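Local coordinates for lactaldehyde dehydrogenase (Methanocaldococcus jannaschii, PDB 3PQA), which oxidises lactaldehyde to lactate with NAD, in preference to NADP, as a step in the biosynthesis of coenzyme F420, at residues B[160-174]-B[192-205]. Numbering follows the deposited sequence.
Sequences VIVHHPSSKAPLVCI and GVYNLLTGAGEVVG. With SO4 (sulfate ion), chain G.
The His163 ring of strand 160-165 meets the Tyr194 ring of strand 194-196 rim to rim, planes at 59°. The two parallel strands belong to the beta-alpha-beta unit whose crossover is helix 171-186, in the Rossmann-type cofactor domain of the aldehyde dehydrogenase fold. Along them Ile161 N donates to Val193 O, Asn195 N to Ile161 O, His163 N to Asn195 O and Leu197 N to His163 O. On the face with Ile161 and Tyr194, His163 ND1 and Tyr194 OH are hydrogen-bonded at 2.7 Å; Thr138 holds His163 NE2. Leu196 runs alongside, its CD1 over the imidazole face of His163, 3.8 Å from the centroid, while its CD2 reaches Ile174 CG1 at 3.8 Å. On the other face, Asn195 ND2 bonds both Ile161 O and Gly192 O, and Asn195 N approaches Ile161 O from the opposite side of the carbonyl plane.

With CG anti to the backbone N (chi1 175°), the His164 ring is placed so that ND1 meets the loop after strand 194-196 and NE2 a bound sulfate. His164 ND1 donates to Leu197 O (2.9 Å), lying in that carbonyl's plane, with Val204 CG1 set obliquely nearby and Gly205 N over one ring face. NE2 donates to O3 of the sulfate, probably from the crystallisation liquor. A leucine in place of His164 would probably leave Leu197 O without its side-chain donor and weaken the grip on the anion. Ser167 N also binds sulfate O3 (3.0 Å), and Gly201 N donates to sulfate O2 at 3.0 Å.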
ATOM      1  N   VAL B 160     -23.676   4.479 -11.646  1.00  9.97           N
ATOM      2  CA  VAL B 160     -25.124   4.364 -11.623  1.00 10.27           C
ATOM      3  C   VAL B 160     -25.464   2.929 -11.199  1.00  9.77           C
ATOM      4  O   VAL B 160     -24.733   1.992 -11.530  1.00 10.65           O
ATOM      5  CB  VAL B 160     -25.689   4.680 -13.023  1.00 11.75           C
ATOM      6  CG1 VAL B 160     -27.167   4.325 -13.121  1.00 13.12           C
ATOM      7  CG2 VAL B 160     -25.471   6.166 -13.332  1.00 12.93           C
ATOM      8  N   ILE B 161     -26.573   2.763 -10.482  1.00  9.98           N
ATOM      9  CA  ILE B 161     -26.974   1.452  -9.979  1.00 11.04           C
ATOM     10  C   ILE B 161     -28.380   1.012 -10.445  1.00 11.25           C
ATOM     11  O   ILE B 161     -29.333   1.790 -10.366  1.00 11.76           O
ATOM     12  CB  ILE B 161     -26.968   1.450  -8.453  1.00 12.65           C
ATOM     13  CG1 ILE B 161     -25.601   1.887  -7.919  1.00 12.67           C
ATOM     14  CG2 ILE B 161     -27.360   0.062  -7.911  1.00 12.74           C
ATOM     15  CD1 ILE B 161     -25.659   2.384  -6.466  1.00 13.02           C
ATOM     16  N   VAL B 162     -28.483  -0.226 -10.931  1.00 11.04           N
ATOM     17  CA  VAL B 162     -29.779  -0.906 -11.057  1.00 10.93           C
ATOM     18  C   VAL B 162     -29.748  -2.110 -10.128  1.00 10.35           C
ATOM     19  O   VAL B 162     -28.813  -2.927 -10.167  1.00 11.09           O
ATOM     20  CB  VAL B 162     -30.135  -1.284 -12.511  1.00 11.65           C
ATOM     21  CG1 VAL B 162     -30.364  -0.007 -13.350  1.00 12.53           C
ATOM     22  CG2 VAL B 162     -29.068  -2.163 -13.151  1.00 12.49           C
ATOM     23  N   HIS B 163     -30.743  -2.189  -9.257  1.00 10.23           N
ATOM     24  CA  HIS B 163     -30.661  -3.078  -8.110  1.00 11.05           C
ATOM     25  C   HIS B 163     -31.914  -3.925  -8.022  1.00 11.20           C
ATOM     26  O   HIS B 163     -33.005  -3.381  -7.826  1.00 11.63           O
ATOM     27  CB  HIS B 163     -30.491  -2.219  -6.849  1.00 12.73           C
ATOM     28  CG  HIS B 163     -30.594  -2.984  -5.563  1.00 13.13           C
ATOM     29  ND1 HIS B 163     -30.881  -2.372  -4.366  1.00 13.05           N
ATOM     30  CD2 HIS B 163     -30.455  -4.304  -5.286  1.00 13.03           C
ATOM     31  CE1 HIS B 163     -30.910  -3.279  -3.402  1.00 13.15           C
ATOM     32  NE2 HIS B 163     -30.644  -4.458  -3.934  1.00 13.17           N
ATOM     33  N   HIS B 164     -31.756  -5.240  -8.188  1.00 11.56           N
ATOM     34  CA  HIS B 164     -32.840  -6.178  -7.936  1.00 12.31           C
ATOM     35  C   HIS B 164     -32.689  -6.879  -6.582  1.00 11.01           C
ATOM     36  O   HIS B 164     -31.757  -7.645  -6.388  1.00 12.09           O
ATOM     37  CB  HIS B 164     -32.951  -7.229  -9.038  1.00 16.22           C
ATOM     38  CG  HIS B 164     -33.975  -8.280  -8.736  1.00 17.07           C
ATOM     39  ND1 HIS B 164     -35.327  -8.059  -8.897  1.00 16.78           N
ATOM     40  CD2 HIS B 164     -33.856  -9.521  -8.209  1.00 16.75           C
ATOM     41  CE1 HIS B 164     -35.994  -9.138  -8.520  1.00 17.06           C
ATOM     42  NE2 HIS B 164     -35.125 -10.038  -8.100  1.00 17.08           N
ATOM     43  N   PRO B 165     -33.625  -6.634  -5.651  1.00 11.01           N
ATOM     44  CA  PRO B 165     -33.612  -7.305  -4.356  1.00 10.89           C
ATOM     45  C   PRO B 165     -34.384  -8.624  -4.442  1.00 11.59           C
ATOM     46  O   PRO B 165     -35.302  -8.751  -5.263  1.00 12.31           O
ATOM     47  CB  PRO B 165     -34.361  -6.313  -3.467  1.00 11.70           C
ATOM     48  CG  PRO B 165     -35.377  -5.707  -4.392  1.00 12.70           C
ATOM     49  CD  PRO B 165     -34.783  -5.722  -5.783  1.00 11.57           C
ATOM     50  N   SER B 166     -34.027  -9.599  -3.613  1.00 12.31           N
ATOM     51  CA  SER B 166     -34.772 -10.848  -3.588  1.00 13.20           C
ATOM     52  C   SER B 166     -36.237 -10.598  -3.228  1.00 13.69           C
ATOM     53  O   SER B 166     -36.534  -9.893  -2.266  1.00 13.88           O
ATOM     54  CB  SER B 166     -34.169 -11.802  -2.553  1.00 13.94           C
ATOM     55  OG  SER B 166     -34.996 -12.948  -2.405  1.00 15.35           O
ATOM     56  N   SER B 167     -37.140 -11.207  -3.988  1.00 13.90           N
ATOM     57  CA  SER B 167     -38.579 -11.097  -3.729  1.00 14.41           C
ATOM     58  C   SER B 167     -39.029 -11.812  -2.455  1.00 14.43           C
ATOM     59  O   SER B 167     -40.168 -11.642  -2.011  1.00 14.47           O
ATOM     60  CB  SER B 167     -39.355 -11.623  -4.930  1.00 15.22           C
ATOM     61  OG  SER B 167     -38.930 -10.956  -6.102  1.00 17.89           O
ATOM     62  N   LYS B 168     -38.130 -12.586  -1.852  1.00 15.47           N
ATOM     63  CA  LYS B 168     -38.446 -13.323  -0.630  1.00 16.93           C
ATOM     64  C   LYS B 168     -38.417 -12.430   0.607  1.00 16.09           C
ATOM     65  O   LYS B 168     -39.016 -12.759   1.623  1.00 16.61           O
ATOM     66  CB  LYS B 168     -37.487 -14.496  -0.470  1.00 19.86           C
ATOM     67  CG  LYS B 168     -37.784 -15.627  -1.422  1.00 20.82           C
ATOM     68  CD  LYS B 168     -36.646 -16.617  -1.456  1.00 20.78           C
ATOM     69  CE  LYS B 168     -36.781 -17.539  -2.652  1.00 21.14           C
ATOM     70  NZ  LYS B 168     -35.462 -18.161  -2.869  1.00 21.32           N
ATOM     71  N   ALA B 169     -37.707 -11.304   0.517  1.00 14.55           N
ATOM     72  CA  ALA B 169     -37.674 -10.319   1.600  1.00 13.26           C
ATOM     73  C   ALA B 169     -37.322  -8.925   1.083  1.00 13.34           C
ATOM     74  O   ALA B 169     -36.320  -8.359   1.491  1.00 13.98           O
ATOM     75  CB  ALA B 169     -36.694 -10.749   2.712  1.00 13.21           C
ATOM     76  N   PRO B 170     -38.171  -8.361   0.201  1.00 13.42           N
ATOM     77  CA  PRO B 170     -37.872  -7.089  -0.471  1.00 13.40           C
ATOM     78  C   PRO B 170     -38.161  -5.816   0.339  1.00 13.37           C
ATOM     79  O   PRO B 170     -37.682  -4.743  -0.030  1.00 13.37           O
ATOM     80  CB  PRO B 170     -38.792  -7.136  -1.699  1.00 13.81           C
ATOM     81  CG  PRO B 170     -40.001  -7.884  -1.213  1.00 14.46           C
ATOM     82  CD  PRO B 170     -39.500  -8.885  -0.180  1.00 13.81           C
ATOM     83  N   LEU B 171     -38.925  -5.917   1.426  1.00 13.98           N
ATOM     84  CA  LEU B 171     -39.462  -4.692   2.047  1.00 14.78           C
ATOM     85  C   LEU B 171     -38.406  -3.764   2.653  1.00 14.48           C
ATOM     86  O   LEU B 171     -38.515  -2.529   2.559  1.00 14.25           O
ATOM     87  CB  LEU B 171     -40.581  -5.002   3.049  1.00 16.09           C
ATOM     88  CG  LEU B 171     -41.794  -5.763   2.494  1.00 16.80           C
ATOM     89  CD1 LEU B 171     -42.854  -5.908   3.573  1.00 16.24           C
ATOM     90  CD2 LEU B 171     -42.380  -5.093   1.238  1.00 16.21           C
ATOM     91  N   VAL B 172     -37.364  -4.345   3.234  1.00 14.25           N
ATOM     92  CA  VAL B 172     -36.320  -3.506   3.792  1.00 14.55           C
ATOM     93  C   VAL B 172     -35.575  -2.778   2.667  1.00 13.37           C
ATOM     94  O   VAL B 172     -35.104  -1.668   2.877  1.00 13.75           O
ATOM     95  CB  VAL B 172     -35.359  -4.263   4.734  1.00 16.79           C
ATOM     96  CG1 VAL B 172     -34.280  -5.012   3.956  1.00 18.50           C
ATOM     97  CG2 VAL B 172     -34.749  -3.299   5.743  1.00 18.50           C
ATOM     98  N   CYS B 173     -35.494  -3.406   1.487  1.00 12.80           N
ATOM     99  CA  CYS B 173     -34.829  -2.812   0.313  1.00 12.97           C
ATOM    100  C   CYS B 173     -35.633  -1.668  -0.271  1.00 13.12           C
ATOM    101  O   CYS B 173     -35.057  -0.685  -0.760  1.00 13.57           O
ATOM    102  CB  CYS B 173     -34.579  -3.873  -0.754  1.00 13.74           C
ATOM    103  SG  CYS B 173     -33.403  -5.109  -0.172  1.00 16.05           S
ATOM    104  N   ILE B 174     -36.958  -1.794  -0.211  1.00 13.02           N
ATOM    105  CA  ILE B 174     -37.851  -0.698  -0.601  1.00 13.91           C
ATOM    106  C   ILE B 174     -37.649   0.480   0.357  1.00 12.23           C
ATOM    107  O   ILE B 174     -37.580   1.631  -0.075  1.00 12.62           O
ATOM    108  CB  ILE B 174     -39.344  -1.157  -0.668  1.00 16.72           C
ATOM    109  CG1 ILE B 174     -39.545  -2.082  -1.874  1.00 17.21           C
ATOM    110  CG2 ILE B 174     -40.275   0.039  -0.763  1.00 17.21           C
ATOM    111  CD1 ILE B 174     -40.815  -2.959  -1.787  1.00 17.33           C
ATOM    112  N   GLY B 192     -32.538   9.172 -10.778  1.00 13.92           N
ATOM    113  CA  GLY B 192     -32.210   8.138 -11.762  1.00 13.20           C
ATOM    114  C   GLY B 192     -30.851   7.465 -11.635  1.00 11.88           C
ATOM    115  O   GLY B 192     -30.581   6.489 -12.333  1.00 12.40           O
ATOM    116  N   VAL B 193     -30.002   7.979 -10.749  1.00 11.62           N
ATOM    117  CA  VAL B 193     -28.693   7.358 -10.497  1.00 11.62           C
ATOM    118  C   VAL B 193     -28.783   6.034  -9.717  1.00 11.17           C
ATOM    119  O   VAL B 193     -27.874   5.203  -9.797  1.00 11.15           O
ATOM    120  CB  VAL B 193     -27.679   8.320  -9.805  1.00 12.24           C
ATOM    121  CG1 VAL B 193     -27.526   9.627 -10.584  1.00 12.65           C
ATOM    122  CG2 VAL B 193     -28.058   8.567  -8.355  1.00 12.75           C
ATOM    123  N   TYR B 194     -29.870   5.855  -8.964  1.00 11.38           N
ATOM    124  CA  TYR B 194     -30.137   4.607  -8.249  1.00 12.29           C
ATOM    125  C   TYR B 194     -31.556   4.130  -8.534  1.00 12.81           C
ATOM    126  O   TYR B 194     -32.517   4.896  -8.379  1.00 13.64           O
ATOM    127  CB  TYR B 194     -29.916   4.757  -6.738  1.00 13.64           C
ATOM    128  CG  TYR B 194     -30.416   3.533  -5.998  1.00 13.93           C
ATOM    129  CD1 TYR B 194     -29.614   2.397  -5.875  1.00 13.79           C
ATOM    130  CD2 TYR B 194     -31.721   3.488  -5.489  1.00 13.79           C
ATOM    131  CE1 TYR B 194     -30.089   1.256  -5.231  1.00 14.02           C
ATOM    132  CE2 TYR B 194     -32.210   2.359  -4.850  1.00 13.98           C
ATOM    133  CZ  TYR B 194     -31.400   1.245  -4.723  1.00 13.89           C
ATOM    134  OH  TYR B 194     -31.882   0.119  -4.090  1.00 14.02           O
ATOM    135  N   ASN B 195     -31.681   2.865  -8.929  1.00 13.14           N
ATOM    136  CA  ASN B 195     -32.961   2.320  -9.366  1.00 13.50           C
ATOM    137  C   ASN B 195     -33.247   0.952  -8.744  1.00 12.84           C
ATOM    138  O   ASN B 195     -32.593  -0.032  -9.076  1.00 13.10           O
ATOM    139  CB  ASN B 195     -32.992   2.197 -10.893  1.00 15.41           C
ATOM    140  CG  ASN B 195     -32.575   3.488 -11.608  1.00 15.10           C
ATOM    141  OD1 ASN B 195     -33.422   4.318 -11.938  1.00 15.75           O
ATOM    142  ND2 ASN B 195     -31.268   3.660 -11.848  1.00 15.65           N
ATOM    143  N   LEU B 196     -34.241   0.893  -7.860  1.00 13.08           N
ATOM    144  CA  LEU B 196     -34.672  -0.384  -7.302  1.00 13.78           C
ATOM    145  C   LEU B 196     -35.704  -1.009  -8.232  1.00 13.91           C
ATOM    146  O   LEU B 196     -36.735  -0.396  -8.536  1.00 14.57           O
ATOM    147  CB  LEU B 196     -35.237  -0.202  -5.891  1.00 14.79           C
ATOM    148  CG  LEU B 196     -35.533  -1.486  -5.103  1.00 15.22           C
ATOM    149  CD1 LEU B 196     -34.269  -2.186  -4.547  1.00 14.91           C
ATOM    150  CD2 LEU B 196     -36.511  -1.179  -3.972  1.00 14.93           C
ATOM    151  N   LEU B 197     -35.399  -2.214  -8.700  1.00 13.87           N
ATOM    152  CA  LEU B 197     -36.231  -2.929  -9.666  1.00 13.77           C
ATOM    153  C   LEU B 197     -36.755  -4.236  -9.050  1.00 13.04           C
ATOM    154  O   LEU B 197     -36.029  -5.246  -8.962  1.00 13.26           O
ATOM    155  CB  LEU B 197     -35.444  -3.207 -10.955  1.00 14.82           C
ATOM    156  CG  LEU B 197     -34.711  -2.052 -11.643  1.00 15.00           C
ATOM    157  CD1 LEU B 197     -34.118  -2.525 -12.961  1.00 14.99           C
ATOM    158  CD2 LEU B 197     -35.652  -0.853 -11.860  1.00 14.97           C
ATOM    159  N   THR B 198     -38.013  -4.202  -8.608  1.00 12.27           N
ATOM    160  CA  THR B 198     -38.634  -5.360  -7.974  1.00 11.56           C
ATOM    161  C   THR B 198     -39.339  -6.237  -8.992  1.00 11.32           C
ATOM    162  O   THR B 198     -39.764  -5.755 -10.047  1.00 12.11           O
ATOM    163  CB  THR B 198     -39.605  -4.972  -6.813  1.00 12.37           C
ATOM    164  OG1 THR B 198     -40.595  -4.043  -7.276  1.00 13.61           O
ATOM    165  CG2 THR B 198     -38.822  -4.353  -5.645  1.00 13.47           C
ATOM    166  N   GLY B 199     -39.449  -7.523  -8.678  1.00 11.84           N
ATOM    167  CA  GLY B 199     -40.160  -8.460  -9.546  1.00 12.51           C
ATOM    168  C   GLY B 199     -39.501  -9.818  -9.567  1.00 13.07           C
ATOM    169  O   GLY B 199     -38.684 -10.139  -8.700  1.00 13.82           O
ATOM    170  N   ALA B 200     -39.845 -10.611 -10.574  1.00 13.54           N
ATOM    171  CA  ALA B 200     -39.366 -11.976 -10.684  1.00 13.76           C
ATOM    172  C   ALA B 200     -37.888 -11.974 -11.055  1.00 13.59           C
ATOM    173  O   ALA B 200     -37.496 -11.361 -12.052  1.00 14.11           O
ATOM    174  CB  ALA B 200     -40.188 -12.736 -11.733  1.00 14.45           C
ATOM    175  N   GLY B 201     -37.087 -12.670 -10.250  1.00 13.63           N
ATOM    176  CA  GLY B 201     -35.649 -12.793 -10.508  1.00 14.39           C
ATOM    177  C   GLY B 201     -35.373 -13.250 -11.921  1.00 14.95           C
ATOM    178  O   GLY B 201     -34.472 -12.744 -12.575  1.00 15.64           O
ATOM    179  N   GLU B 202     -36.189 -14.178 -12.423  1.00 15.26           N
ATOM    180  CA  GLU B 202     -35.968 -14.729 -13.755  1.00 14.73           C
ATOM    181  C   GLU B 202     -36.391 -13.779 -14.891  1.00 13.69           C
ATOM    182  O   GLU B 202     -36.131 -14.042 -16.060  1.00 14.93           O
ATOM    183  CB  GLU B 202     -36.605 -16.129 -13.878  1.00 17.68           C
ATOM    184  CG  GLU B 202     -38.130 -16.165 -13.915  1.00 20.23           C
ATOM    185  CD  GLU B 202     -38.819 -16.011 -12.551  1.00 18.27           C
ATOM    186  OE1 GLU B 202     -38.146 -15.919 -11.484  1.00 20.30           O
ATOM    187  OE2 GLU B 202     -40.077 -15.984 -12.569  1.00 20.46           O
ATOM    188  N   VAL B 203     -37.024 -12.664 -14.537  1.00 13.26           N
ATOM    189  CA  VAL B 203     -37.358 -11.608 -15.486  1.00 13.03           C
ATOM    190  C   VAL B 203     -36.424 -10.397 -15.271  1.00 13.72           C
ATOM    191  O   VAL B 203     -35.646 -10.035 -16.156  1.00 14.17           O
ATOM    192  CB  VAL B 203     -38.843 -11.186 -15.342  1.00 13.79           C
ATOM    193  CG1 VAL B 203     -39.208 -10.134 -16.380  1.00 15.54           C
ATOM    194  CG2 VAL B 203     -39.768 -12.401 -15.463  1.00 15.62           C
ATOM    195  N   VAL B 204     -36.517  -9.791 -14.088  1.00 13.81           N
ATOM    196  CA  VAL B 204     -35.834  -8.537 -13.767  1.00 13.65           C
ATOM    197  C   VAL B 204     -34.338  -8.790 -13.517  1.00 13.60           C
ATOM    198  O   VAL B 204     -33.479  -8.111 -14.093  1.00 13.82           O
ATOM    199  CB  VAL B 204     -36.486  -7.851 -12.540  1.00 14.89           C
ATOM    200  CG1 VAL B 204     -35.743  -6.578 -12.179  1.00 16.46           C
ATOM    201  CG2 VAL B 204     -37.953  -7.548 -12.799  1.00 16.41           C
ATOM    202  N   GLY B 205     -34.038  -9.775 -12.671  1.00 13.54           N
ATOM    203  CA  GLY B 205     -32.645 -10.180 -12.428  1.00 13.41           C
ATOM    204  C   GLY B 205     -31.973 -10.621 -13.721  1.00 13.36           C
ATOM    205  O   GLY B 205     -30.872 -10.176 -14.041  1.00 13.72           O
TER
HETATM  206  S   SO4 G 487     -36.506 -13.539  -6.790  1.00 51.00           S
HETATM  207  O1  SO4 G 487     -36.640 -14.063  -5.437  1.00 51.03           O
HETATM  208  O2  SO4 G 487     -37.766 -13.680  -7.521  1.00 51.03           O
HETATM  209  O3  SO4 G 487     -36.160 -12.130  -6.707  1.00 51.04           O
HETATM  210  O4  SO4 G 487     -35.469 -14.269  -7.503  1.00 51.05           O
HETATM  211  O   HOH W   1     -38.024  -8.265  -6.210  1.00 17.82           O
HETATM  212  O   HOH W   2     -32.414  -0.932  -1.441  1.00 17.15           O